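Local structure of open reading frame 2 (Aeromonas sobria, 3WQB) at residues N103-S108 with L113-P118. The protein probably acts as a chaperone that binds and helps fold a serine protease secreted by the same bacterium. Residues are numbered along the deposited sequence; the frame is centred on the assembly and turned at random.
Sequences NFKQSS and LLEAKP
The F104 ring is met obliquely by a methyl of L114, with F104 CD1 3.8 Å from L114 CD2. With chi1 at 179° the ring lies beside the carbonyl carbon of F104, on the face of the sheet it shares with L114. It also makes a cation-pi contact with K94 of helix 90-98. The amide of N103 is touched by the chain of K117, which crosses it at about a right angle. K117 CE sits out of the amide plane, 3.4 Å from N103 OD1. The side chain of Q106 lies beside that of L113, pointing the same way; Q106 NE2 comes 3.9 Å from L113 CD2. The carboxylate of E115 turns OE2 to the K105 chain, 3.5 Å from K105 CD. Two bends in the lysine chain bring its amine round, but K105 NZ is still 4.3 Å from E115 OE2, too far for a salt bridge. OE1 of E115 is salt-bridged to R65.

The strands form an antiparallel hairpin. N103 and E115 are a hydrogen-bonded pair: N103 N gives to E115 O at 2.9 Å, and E115 N to N103 O at 2.7 Å. Beyond F104 the register slips by one residue, so that K105 and Q106 together stand opposite L113, a classic beta bulge. K105 N binds L113 O, and L113 N binds Q106 O at 2.8 Å. L114 faces helix 90-98, where it packs on A97. Q106 and L113 pack against the other protein chain. Backbone bonds thus carry the pairing. K105 and E115 probably feel a weak attraction, while R65 is the stronger partner of the glutamate.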
ATOM      1  N   ASN B 103      29.571 -14.186   8.275  1.00 32.39           N
ATOM      2  CA  ASN B 103      29.722 -13.040   9.166  1.00 30.82           C
ATOM      3  C   ASN B 103      28.381 -12.531   9.679  1.00 29.45           C
ATOM      4  O   ASN B 103      27.525 -12.129   8.885  1.00 29.21           O
ATOM      5  CB  ASN B 103      30.452 -11.898   8.453  1.00 31.14           C
ATOM      6  CG  ASN B 103      31.856 -12.273   8.031  1.00 31.98           C
ATOM      7  OD1 ASN B 103      32.646 -12.766   8.833  1.00 33.80           O
ATOM      8  ND2 ASN B 103      32.179 -12.027   6.766  1.00 33.07           N
ATOM      9  N   PHE B 104      28.203 -12.547  11.000  1.00 27.70           N
ATOM     10  CA  PHE B 104      27.027 -11.942  11.627  1.00 25.92           C
ATOM     11  C   PHE B 104      27.078 -10.433  11.442  1.00 25.29           C
ATOM     12  O   PHE B 104      28.036  -9.777  11.863  1.00 25.41           O
ATOM     13  CB  PHE B 104      26.949 -12.283  13.122  1.00 25.52           C
ATOM     14  CG  PHE B 104      25.769 -11.656  13.831  1.00 24.10           C
ATOM     15  CD1 PHE B 104      24.601 -12.380  14.038  1.00 23.34           C
ATOM     16  CD2 PHE B 104      25.834 -10.338  14.291  1.00 23.39           C
ATOM     17  CE1 PHE B 104      23.507 -11.809  14.689  1.00 22.43           C
ATOM     18  CE2 PHE B 104      24.746  -9.754  14.943  1.00 22.43           C
ATOM     19  CZ  PHE B 104      23.583 -10.488  15.144  1.00 22.10           C
ATOM     20  N   LYS B 105      26.037  -9.887  10.815  1.00 24.10           N
ATOM     21  CA  LYS B 105      25.971  -8.453  10.555  1.00 23.58           C
ATOM     22  C   LYS B 105      25.103  -7.712  11.568  1.00 22.16           C
ATOM     23  O   LYS B 105      25.536  -6.723  12.165  1.00 22.16           O
ATOM     24  CB  LYS B 105      25.467  -8.194   9.131  1.00 24.06           C
ATOM     25  CG  LYS B 105      26.464  -8.548   8.023  1.00 26.14           C
ATOM     26  CD  LYS B 105      27.371  -7.374   7.650  1.00 29.44           C
ATOM     27  CE  LYS B 105      28.625  -7.316   8.510  1.00 30.44           C
ATOM     28  NZ  LYS B 105      29.478  -6.138   8.190  1.00 31.67           N
ATOM     29  N   GLN B 106      23.878  -8.197  11.749  1.00 20.71           N
ATOM     30  CA  GLN B 106      22.882  -7.542  12.597  1.00 19.36           C
ATOM     31  C   GLN B 106      21.675  -8.456  12.736  1.00 18.68           C
ATOM     32  O   GLN B 106      21.572  -9.471  12.048  1.00 18.89           O
ATOM     33  CB  GLN B 106      22.439  -6.204  11.987  1.00 19.17           C
ATOM     34  CG  GLN B 106      21.647  -6.360  10.683  1.00 19.30           C
ATOM     35  CD  GLN B 106      21.419  -5.046   9.987  1.00 19.48           C
ATOM     36  OE1 GLN B 106      20.588  -4.234  10.409  1.00 20.44           O
ATOM     37  NE2 GLN B 106      22.162  -4.820   8.908  1.00 19.01           N
ATOM     38  N   SER B 107      20.751  -8.086  13.614  1.00 17.96           N
ATOM     39  CA  SER B 107      19.505  -8.820  13.741  1.00 17.33           C
ATOM     40  C   SER B 107      18.342  -7.913  14.101  1.00 16.50           C
ATOM     41  O   SER B 107      18.528  -6.798  14.604  1.00 17.04           O
ATOM     42  CB  SER B 107      19.632  -9.953  14.761  1.00 17.73           C
ATOM     43  OG  SER B 107      19.760  -9.444  16.080  1.00 19.00           O
ATOM     44  N   SER B 108      17.141  -8.421  13.865  1.00 15.75           N
ATOM     45  CA  SER B 108      15.913  -7.730  14.221  1.00 14.61           C
ATOM     46  C   SER B 108      14.784  -8.746  14.242  1.00 14.81           C
ATOM     47  O   SER B 108      14.682  -9.575  13.335  1.00 14.17           O
ATOM     48  CB  SER B 108      15.610  -6.656  13.179  1.00 14.66           C
ATOM     49  OG  SER B 108      14.514  -5.857  13.574  1.00 14.50           O
ATOM     50  N   LEU B 113      20.801 -11.330  10.052  1.00 16.55           N
ATOM     51  CA  LEU B 113      21.396 -11.145   8.741  1.00 17.42           C
ATOM     52  C   LEU B 113      22.854 -11.580   8.816  1.00 18.48           C
ATOM     53  O   LEU B 113      23.642 -11.027   9.596  1.00 18.52           O
ATOM     54  CB  LEU B 113      21.303  -9.680   8.305  1.00 17.06           C
ATOM     55  CG  LEU B 113      19.963  -9.156   7.778  1.00 16.87           C
ATOM     56  CD1 LEU B 113      18.852  -9.175   8.827  1.00 16.93           C
ATOM     57  CD2 LEU B 113      20.139  -7.756   7.231  1.00 16.22           C
ATOM     58  N   LEU B 114      23.189 -12.597   8.033  1.00 19.84           N
ATOM     59  CA  LEU B 114      24.548 -13.117   7.956  1.00 21.39           C
ATOM     60  C   LEU B 114      25.074 -12.897   6.547  1.00 22.81           C
ATOM     61  O   LEU B 114      24.358 -13.107   5.566  1.00 22.34           O
ATOM     62  CB  LEU B 114      24.578 -14.609   8.313  1.00 21.93           C
ATOM     63  CG  LEU B 114      23.820 -15.104   9.552  1.00 22.36           C
ATOM     64  CD1 LEU B 114      23.935 -16.619   9.651  1.00 23.93           C
ATOM     65  CD2 LEU B 114      24.303 -14.448  10.849  1.00 23.83           C
ATOM     66  N   GLU B 115      26.320 -12.456   6.437  1.00 24.28           N
ATOM     67  CA  GLU B 115      26.892 -12.198   5.124  1.00 26.46           C
ATOM     68  C   GLU B 115      27.901 -13.272   4.743  1.00 27.51           C
ATOM     69  O   GLU B 115      28.732 -13.685   5.559  1.00 27.65           O
ATOM     70  CB  GLU B 115      27.511 -10.802   5.062  1.00 26.83           C
ATOM     71  CG  GLU B 115      27.739 -10.289   3.640  1.00 28.63           C
ATOM     72  CD  GLU B 115      28.079  -8.806   3.584  1.00 30.93           C
ATOM     73  OE1 GLU B 115      27.673  -8.146   2.604  1.00 32.17           O
ATOM     74  OE2 GLU B 115      28.742  -8.297   4.515  1.00 32.32           O
ATOM     75  N   ALA B 116      27.798 -13.735   3.502  1.00 28.67           N
ATOM     76  CA  ALA B 116      28.714 -14.732   2.974  1.00 29.96           C
ATOM     77  C   ALA B 116      29.978 -14.058   2.461  1.00 30.81           C
ATOM     78  O   ALA B 116      29.932 -12.951   1.917  1.00 31.20           O
ATOM     79  CB  ALA B 116      28.047 -15.540   1.876  1.00 30.05           C
ATOM     80  N   LYS B 117      31.107 -14.730   2.663  1.00 31.73           N
ATOM     81  CA  LYS B 117      32.407 -14.241   2.218  1.00 32.47           C
ATOM     82  C   LYS B 117      32.580 -14.544   0.729  1.00 32.69           C
ATOM     83  O   LYS B 117      31.890 -15.417   0.203  1.00 32.86           O
ATOM     84  CB  LYS B 117      33.513 -14.894   3.053  1.00 32.69           C
ATOM     85  CG  LYS B 117      33.455 -14.512   4.528  1.00 33.47           C
ATOM     86  CD  LYS B 117      34.201 -15.498   5.412  1.00 34.82           C
ATOM     87  CE  LYS B 117      34.126 -15.071   6.868  1.00 35.49           C
ATOM     88  NZ  LYS B 117      34.788 -16.044   7.781  1.00 36.53           N
ATOM     89  N   PRO B 118      33.480 -13.814   0.033  1.00 32.91           N
ATOM     90  CA  PRO B 118      33.679 -14.098  -1.391  1.00 32.83           C
ATOM     91  C   PRO B 118      33.975 -15.578  -1.644  1.00 32.58           C
ATOM     92  O   PRO B 118      34.722 -16.202  -0.884  1.00 32.79           O
ATOM     93  CB  PRO B 118      34.892 -13.229  -1.767  1.00 32.89           C
ATOM     94  CG  PRO B 118      35.463 -12.739  -0.462  1.00 33.08           C
ATOM     95  CD  PRO B 118      34.307 -12.677   0.474  1.00 33.06           C
TER